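Local coordinates for protein porin (PDB 2POR) that forms trimeric outer-membrane channels that let small hydrophilic solutes, up to about 0.6 kDa, diffuse passively, at residues N100-L105 and K198-D203; I170-P173 and L177-D180; I281-N284 and D290-A293. All blocks are in the same frame, centred on the assembly; numbering follows the deposited sequence.

Overall arrangement
All three contacts reach one closed antiparallel barrel of 16 strands. Interaction 1 joins the long loop between helix 78-83 and strand 118-125 to strand 195-207, with its centre about 9 Å from the centre of the chain. Interaction 2, about 22 Å between centres from interaction 1, ties off the turn between strands 161-171 and 181-192; in sequence it is nested inside the loop that interaction 1 closes, and L105 O packs on I170 CD1 at 3.8 Å. Interaction 3 follows later, in the hairpin of strands 275-284 and 292-300, about 20 Å between centres from interaction 1 and 34 Å from interaction 2. One contact packs the inward-folded loop on the barrel wall; the others lie at two strand connections.

Interaction 1: N100-L105 and K198-D203; sequences NDIPYL and KAYYAD. With CA (calcium ion), chain C.
The CG2 methyl of I102 sits over the face of the Y200 ring, 4.0 Å from the centroid and only 3° off the normal, a CH-pi contact. The two side chains run antiparallel past one another, with I102 CD1 3.8 Å from Y200 CD1. A branched isoleucine suits this place because one branch covers the ring centre while the other runs along its rim. The CB of Y200 points toward the loop, and the torsion (chi1 70°) turns the ring so that its face meets I102. P103 approaches the phenol end obliquely, its CD 3.3 Å from Y200 OH; that hydroxyl bonds to Q250. P103 is also the centre of an inverse gamma turn, closed by Y104 N and I102 O at 2.9 Å. K198 reaches I102 with its aliphatic CD, while NZ bonds to the carbonyl oxygens of F83 and D85. Just before I102, N100 OD1 and D101 OD1 bind a calcium ion at 2.3 and 2.2 Å, in a site completed by D93, D95 and waters. A long loop folded inward against the barrel wall, here also binding calcium, is the constriction loop typical of general porins.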
loop_
_atom_site.group_PDB
_atom_site.type_symbol
_atom_site.label_atom_id
_atom_site.label_comp_id
_atom_site.label_asym_id
_atom_site.label_seq_id
_atom_site.Cartn_x
_atom_site.Cartn_y
_atom_site.Cartn_z
ATOM N N ASN A 100 -16.324 -20.701 -9.548
ATOM C CA ASN A 100 -16.064 -22.030 -8.981
ATOM C C ASN A 100 -16.282 -22.057 -7.498
ATOM O O ASN A 100 -16.293 -23.106 -6.874
ATOM C CB ASN A 100 -14.609 -22.412 -9.314
ATOM C CG ASN A 100 -13.603 -21.496 -8.631
ATOM O OD1 ASN A 100 -13.563 -20.281 -8.840
ATOM N ND2 ASN A 100 -12.773 -22.032 -7.751
ATOM N N ASP A 101 -16.420 -20.921 -6.836
ATOM C CA ASP A 101 -16.505 -20.859 -5.392
ATOM C C ASP A 101 -17.754 -21.474 -4.866
ATOM O O ASP A 101 -18.805 -21.318 -5.467
ATOM C CB ASP A 101 -16.448 -19.411 -4.924
ATOM C CG ASP A 101 -15.235 -18.626 -5.433
ATOM O OD1 ASP A 101 -14.705 -18.753 -6.564
ATOM O OD2 ASP A 101 -14.788 -17.848 -4.620
ATOM N N ILE A 102 -17.696 -22.205 -3.783
ATOM C CA ILE A 102 -18.895 -22.771 -3.229
ATOM C C ILE A 102 -19.600 -21.632 -2.472
ATOM O O ILE A 102 -18.915 -20.812 -1.845
ATOM C CB ILE A 102 -18.480 -23.993 -2.319
ATOM C CG1 ILE A 102 -18.064 -25.175 -3.213
ATOM C CG2 ILE A 102 -19.615 -24.403 -1.371
ATOM C CD1 ILE A 102 -17.590 -26.412 -2.375
ATOM N N PRO A 103 -20.955 -21.543 -2.478
ATOM C CA PRO A 103 -21.694 -20.414 -1.914
ATOM C C PRO A 103 -21.868 -20.500 -0.421
ATOM O O PRO A 103 -22.969 -20.775 0.075
ATOM C CB PRO A 103 -23.007 -20.417 -2.697
ATOM C CG PRO A 103 -23.240 -21.880 -3.003
ATOM C CD PRO A 103 -21.845 -22.385 -3.309
ATOM N N TYR A 104 -20.788 -20.287 0.338
ATOM C CA TYR A 104 -20.924 -20.329 1.775
ATOM C C TYR A 104 -21.621 -19.051 2.219
ATOM O O TYR A 104 -21.437 -17.985 1.637
ATOM C CB TYR A 104 -19.544 -20.444 2.470
ATOM C CG TYR A 104 -18.845 -21.751 2.075
ATOM C CD1 TYR A 104 -19.244 -22.932 2.659
ATOM C CD2 TYR A 104 -17.813 -21.759 1.142
ATOM C CE1 TYR A 104 -18.603 -24.110 2.299
ATOM C CE2 TYR A 104 -17.174 -22.939 0.790
ATOM C CZ TYR A 104 -17.592 -24.102 1.385
ATOM O OH TYR A 104 -17.040 -25.306 1.058
ATOM N N LEU A 105 -22.420 -19.202 3.266
ATOM C CA LEU A 105 -23.160 -18.094 3.828
ATOM C C LEU A 105 -22.296 -17.154 4.655
ATOM O O LEU A 105 -22.558 -15.952 4.651
ATOM C CB LEU A 105 -24.347 -18.656 4.692
ATOM C CG LEU A 105 -25.381 -17.674 5.361
ATOM C CD1 LEU A 105 -26.180 -16.973 4.262
ATOM C CD2 LEU A 105 -26.317 -18.429 6.284
ATOM N N LYS A 198 -15.073 -33.362 -5.992
ATOM C CA LYS A 198 -15.577 -32.635 -4.837
ATOM C C LYS A 198 -17.053 -32.417 -5.184
ATOM O O LYS A 198 -17.403 -32.173 -6.356
ATOM C CB LYS A 198 -14.837 -31.300 -4.688
ATOM C CG LYS A 198 -15.286 -30.633 -3.397
ATOM C CD LYS A 198 -14.598 -29.316 -3.086
ATOM C CE LYS A 198 -13.134 -29.574 -2.787
ATOM N NZ LYS A 198 -12.424 -28.378 -2.346
ATOM N N ALA A 199 -17.910 -32.561 -4.182
ATOM C CA ALA A 199 -19.349 -32.394 -4.354
ATOM C C ALA A 199 -19.947 -31.837 -3.082
ATOM O O ALA A 199 -19.396 -32.076 -1.995
ATOM C CB ALA A 199 -20.035 -33.713 -4.618
ATOM N N TYR A 200 -21.042 -31.064 -3.140
ATOM C CA TYR A 200 -21.652 -30.575 -1.909
ATOM C C TYR A 200 -23.161 -30.433 -2.175
ATOM O O TYR A 200 -23.582 -30.377 -3.332
ATOM C CB TYR A 200 -21.075 -29.200 -1.491
ATOM C CG TYR A 200 -21.508 -28.056 -2.425
ATOM C CD1 TYR A 200 -20.876 -27.832 -3.644
ATOM C CD2 TYR A 200 -22.610 -27.261 -2.061
ATOM C CE1 TYR A 200 -21.342 -26.831 -4.501
ATOM C CE2 TYR A 200 -23.081 -26.266 -2.911
ATOM C CZ TYR A 200 -22.449 -26.056 -4.124
ATOM O OH TYR A 200 -22.955 -25.066 -4.958
ATOM N N TYR A 201 -23.920 -30.322 -1.119
ATOM C CA TYR A 201 -25.313 -30.021 -1.209
ATOM C C TYR A 201 -25.518 -29.043 -0.060
ATOM O O TYR A 201 -25.005 -29.253 1.047
ATOM C CB TYR A 201 -26.104 -31.311 -1.028
ATOM C CG TYR A 201 -27.578 -30.991 -0.852
ATOM C CD1 TYR A 201 -28.326 -30.752 -1.988
ATOM C CD2 TYR A 201 -28.122 -30.910 0.427
ATOM C CE1 TYR A 201 -29.650 -30.421 -1.848
ATOM C CE2 TYR A 201 -29.448 -30.573 0.567
ATOM C CZ TYR A 201 -30.192 -30.336 -0.580
ATOM O OH TYR A 201 -31.530 -29.998 -0.467
ATOM N N ALA A 202 -26.291 -27.971 -0.279
ATOM C CA ALA A 202 -26.557 -26.974 0.763
ATOM C C ALA A 202 -28.055 -26.647 0.722
ATOM O O ALA A 202 -28.662 -26.617 -0.346
ATOM C CB ALA A 202 -25.792 -25.648 0.522
ATOM N N ASP A 203 -28.626 -26.363 1.862
ATOM C CA ASP A 203 -30.036 -26.113 1.967
ATOM C C ASP A 203 -30.264 -25.120 3.095
ATOM O O ASP A 203 -29.616 -25.236 4.153
ATOM C CB ASP A 203 -30.697 -27.468 2.239
ATOM C CG ASP A 203 -32.197 -27.403 2.278
ATOM O OD1 ASP A 203 -32.836 -27.413 1.228
ATOM O OD2 ASP A 203 -32.722 -27.314 3.374
HETATM CA CA CA C . -13.029 -18.211 -7.962
HETATM O O HOH W 1 -11.475 -19.673 -6.884
HETATM O O HOH W 2 -12.628 -17.008 -6.111
#

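Interaction 2: I170-P173 and L177-D180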
loop_
_atom_site.group_PDB
_atom_site.type_symbol
_atom_site.label_atom_id
_atom_site.label_comp_id
_atom_site.label_asym_id
_atom_site.label_seq_id
_atom_site.Cartn_x
_atom_site.Cartn_y
_atom_site.Cartn_z
ATOM N N ILE A 170 -26.610 -16.427 10.072
ATOM C CA ILE A 170 -26.447 -14.976 10.254
ATOM C C ILE A 170 -27.683 -14.483 11.031
ATOM O O ILE A 170 -28.816 -14.730 10.638
ATOM C CB ILE A 170 -26.337 -14.191 8.894
ATOM C CG1 ILE A 170 -25.180 -14.688 8.009
ATOM C CG2 ILE A 170 -26.154 -12.708 9.247
ATOM C CD1 ILE A 170 -25.061 -13.983 6.661
ATOM N N ASP A 171 -27.495 -13.905 12.195
ATOM C CA ASP A 171 -28.512 -13.261 12.981
ATOM C C ASP A 171 -28.574 -11.796 12.659
ATOM O O ASP A 171 -27.599 -11.053 12.773
ATOM C CB ASP A 171 -28.243 -13.348 14.447
ATOM C CG ASP A 171 -28.262 -14.779 14.940
ATOM O OD1 ASP A 171 -28.932 -15.621 14.330
ATOM O OD2 ASP A 171 -27.582 -15.035 15.930
ATOM N N SER A 172 -29.782 -11.408 12.272
ATOM C CA SER A 172 -30.109 -10.055 11.880
ATOM C C SER A 172 -30.185 -9.167 13.093
ATOM O O SER A 172 -30.758 -9.590 14.093
ATOM C CB SER A 172 -31.456 -10.006 11.202
ATOM O OG SER A 172 -31.659 -8.649 10.853
ATOM N N PRO A 173 -29.708 -7.928 13.089
ATOM C CA PRO A 173 -29.939 -7.012 14.183
ATOM C C PRO A 173 -31.402 -6.573 14.152
ATOM O O PRO A 173 -31.869 -6.177 15.208
ATOM C CB PRO A 173 -28.984 -5.887 13.949
ATOM C CG PRO A 173 -28.969 -5.782 12.456
ATOM C CD PRO A 173 -29.128 -7.236 11.951
ATOM N N LEU A 177 -36.235 -5.505 9.142
ATOM C CA LEU A 177 -35.420 -5.084 8.019
ATOM C C LEU A 177 -34.655 -6.178 7.258
ATOM O O LEU A 177 -34.461 -6.048 6.040
ATOM C CB LEU A 177 -34.471 -4.039 8.538
ATOM C CG LEU A 177 -35.129 -2.747 8.996
ATOM C CD1 LEU A 177 -34.072 -1.837 9.534
ATOM C CD2 LEU A 177 -35.795 -2.040 7.839
ATOM N N MET A 178 -34.218 -7.270 7.900
ATOM C CA MET A 178 -33.456 -8.340 7.226
ATOM C C MET A 178 -33.749 -9.594 7.996
ATOM O O MET A 178 -33.640 -9.584 9.216
ATOM C CB MET A 178 -31.944 -8.047 7.275
ATOM C CG MET A 178 -31.194 -9.052 6.399
ATOM S SD MET A 178 -29.390 -8.863 6.516
ATOM C CE MET A 178 -29.124 -9.470 8.171
ATOM N N ALA A 179 -34.240 -10.634 7.349
ATOM C CA ALA A 179 -34.564 -11.887 7.995
ATOM C C ALA A 179 -33.275 -12.572 8.457
ATOM O O ALA A 179 -32.201 -12.370 7.878
ATOM C CB ALA A 179 -35.233 -12.859 7.027
ATOM N N ASP A 180 -33.347 -13.368 9.495
ATOM C CA ASP A 180 -32.252 -14.271 9.855
ATOM C C ASP A 180 -31.999 -15.293 8.755
ATOM O O ASP A 180 -32.946 -15.690 8.052
ATOM C CB ASP A 180 -32.589 -15.045 11.085
ATOM C CG ASP A 180 -32.661 -14.241 12.351
ATOM O OD1 ASP A 180 -32.104 -13.153 12.408
ATOM O OD2 ASP A 180 -33.266 -14.736 13.298
HETATM O O HOH W 3 -32.022 -11.819 14.952
#
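Past the end of strand 161-171 the backbone turns back on itself, bringing D171 and D180 to 5.0 Å between their CA atoms, where I170 O receives a CA-H...O contact from D180. S172 makes both of the direct hydrogen bonds of the contact, one with its backbone and one with its side chain. Its N-H points almost straight at D180 OD1, 2.9 Å from N to OD1 with an angle of 169° at the hydrogen, and the oxygen is met nearly along its C-O axis. Aspartate suits this position because its short side chain carries an acceptor to the backbone across the turn.

The hydroxyl of S172 is held with OG anti to the backbone N (chi1 -179°), and from there it donates to M178 O at 2.7 Å, coming in tilted 33° from the carbonyl plane. The same OG takes the N-H of D174, so this small polar group both gives and receives within the turn. A water donates to S172 O and to D180 OD1, joining the two a second time. M178 adds the apolar part: its chain bends at chi3, laying CE alongside the serine, 3.9 Å from S172 CB, with P173 CD a looser neighbour at 4.4 Å.

D171 OD1 lies 4.5 Å from D180 OD1, so the two carboxylates probably repel each other mildly. K169 forms a salt bridge with D171, which probably offsets part of that repulsion, and the N-H and water at D180 OD1 would probably stabilise the negative charge on D180. The chemistry thus implies a turn fixed chiefly by polar bonds around one serine, as befits a surface loop, with the M178 methyl and P173 adding a small apolar patch.

Interaction 3: I281-N284 and D290-A293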
loop_
_atom_site.group_PDB
_atom_site.type_symbol
_atom_site.label_atom_id
_atom_site.label_comp_id
_atom_site.label_asym_id
_atom_site.label_seq_id
_atom_site.Cartn_x
_atom_site.Cartn_y
_atom_site.Cartn_z
ATOM N N ILE A 281 -13.152 -21.603 -19.900
ATOM C CA ILE A 281 -14.401 -21.144 -20.451
ATOM C C ILE A 281 -15.365 -21.197 -19.276
ATOM O O ILE A 281 -15.265 -22.099 -18.433
ATOM C CB ILE A 281 -14.650 -22.139 -21.650
ATOM C CG1 ILE A 281 -14.857 -21.241 -22.784
ATOM C CG2 ILE A 281 -15.791 -23.137 -21.555
ATOM C CD1 ILE A 281 -13.521 -20.937 -23.445
ATOM N N ALA A 282 -16.291 -20.240 -19.115
ATOM C CA ALA A 282 -17.271 -20.317 -18.038
ATOM C C ALA A 282 -18.573 -19.637 -18.498
ATOM O O ALA A 282 -18.577 -18.711 -19.331
ATOM C CB ALA A 282 -16.797 -19.597 -16.777
ATOM N N ASP A 283 -19.695 -20.105 -17.959
ATOM C CA ASP A 283 -21.000 -19.558 -18.292
ATOM C C ASP A 283 -22.077 -19.945 -17.313
ATOM O O ASP A 283 -21.849 -20.651 -16.319
ATOM C CB ASP A 283 -21.388 -20.040 -19.666
ATOM C CG ASP A 283 -22.332 -19.112 -20.413
ATOM O OD1 ASP A 283 -22.758 -18.044 -19.927
ATOM O OD2 ASP A 283 -22.609 -19.508 -21.534
ATOM N N ASN A 284 -23.272 -19.422 -17.542
ATOM C CA ASN A 284 -24.398 -19.901 -16.778
ATOM C C ASN A 284 -25.537 -19.886 -17.780
ATOM O O ASN A 284 -25.408 -19.402 -18.903
ATOM C CB ASN A 284 -24.729 -18.996 -15.579
ATOM C CG ASN A 284 -25.044 -17.567 -15.934
ATOM O OD1 ASN A 284 -25.794 -17.263 -16.862
ATOM N ND2 ASN A 284 -24.459 -16.619 -15.238
ATOM N N ASP A 290 -23.469 -14.261 -22.072
ATOM C CA ASP A 290 -22.567 -14.766 -23.110
ATOM C C ASP A 290 -21.423 -15.389 -22.289
ATOM O O ASP A 290 -21.138 -14.953 -21.171
ATOM C CB ASP A 290 -21.907 -13.703 -23.977
ATOM C CG ASP A 290 -22.669 -12.402 -24.161
ATOM O OD1 ASP A 290 -22.526 -11.491 -23.320
ATOM O OD2 ASP A 290 -23.372 -12.329 -25.172
ATOM N N MET A 291 -20.765 -16.393 -22.856
ATOM C CA MET A 291 -19.662 -17.111 -22.241
ATOM C C MET A 291 -18.428 -16.224 -22.112
ATOM O O MET A 291 -18.086 -15.519 -23.092
ATOM C CB MET A 291 -19.353 -18.275 -23.119
ATOM C CG MET A 291 -18.315 -19.260 -22.635
ATOM S SD MET A 291 -17.945 -20.342 -24.035
ATOM C CE MET A 291 -17.054 -19.210 -25.071
ATOM N N VAL A 292 -17.818 -16.269 -20.906
ATOM C CA VAL A 292 -16.523 -15.616 -20.673
ATOM C C VAL A 292 -15.410 -16.664 -20.925
ATOM O O VAL A 292 -15.641 -17.885 -20.897
ATOM C CB VAL A 292 -16.402 -15.039 -19.216
ATOM C CG1 VAL A 292 -17.409 -13.925 -19.127
ATOM C CG2 VAL A 292 -16.636 -16.056 -18.120
ATOM N N ALA A 293 -14.197 -16.248 -21.241
ATOM C CA ALA A 293 -13.104 -17.163 -21.532
ATOM C C ALA A 293 -11.792 -16.441 -21.265
ATOM O O ALA A 293 -11.775 -15.197 -21.213
ATOM C CB ALA A 293 -13.109 -17.570 -23.001
#
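A282 and V292 form an antiparallel hydrogen-bonded pair in the hairpin of strands 275-284 and 292-300. A282 N reaches V292 O at 3.0 Å, and V292 N returns to A282 O at the same length, though bent to 143° at the hydrogen. Weaker CA-H...O contacts flank them, from I281 CA to V292 O and from M291 CA to A282 O.

Apolar contacts cover both faces of the sheet. On the face of I281 and A293, CD1 of the isoleucine approaches A293 CB at 3.4 Å; the small alanine leaves room for the isoleucine, though so short a distance is best read with caution. From beside this pair M291 crosses I281 obliquely; its CG stands anti to the backbone N (chi1 -175°) and the chain bends at chi3, setting SD 3.5 Å from I281 CG1. A bound detergent molecule also touches I281. On the other face A282 CB meets V292 CG2 at 3.8 Å.

Among the polar side chains, D283 is the one that meets M291, crossing it at about a right angle, with OD2 3.8 Å from M291 CB. Its OD1 accepts a weak bond from N284 N at 2.8 Å, and the side chain also touches R97. Replacing it with an alanine here would probably leave N284 N without that acceptor and open a gap beside the M291 backbone.

The chemistry implies a hairpin joined by main-chain bonds and sealed by apolar side chains, giving way to polar groups as the turn begins.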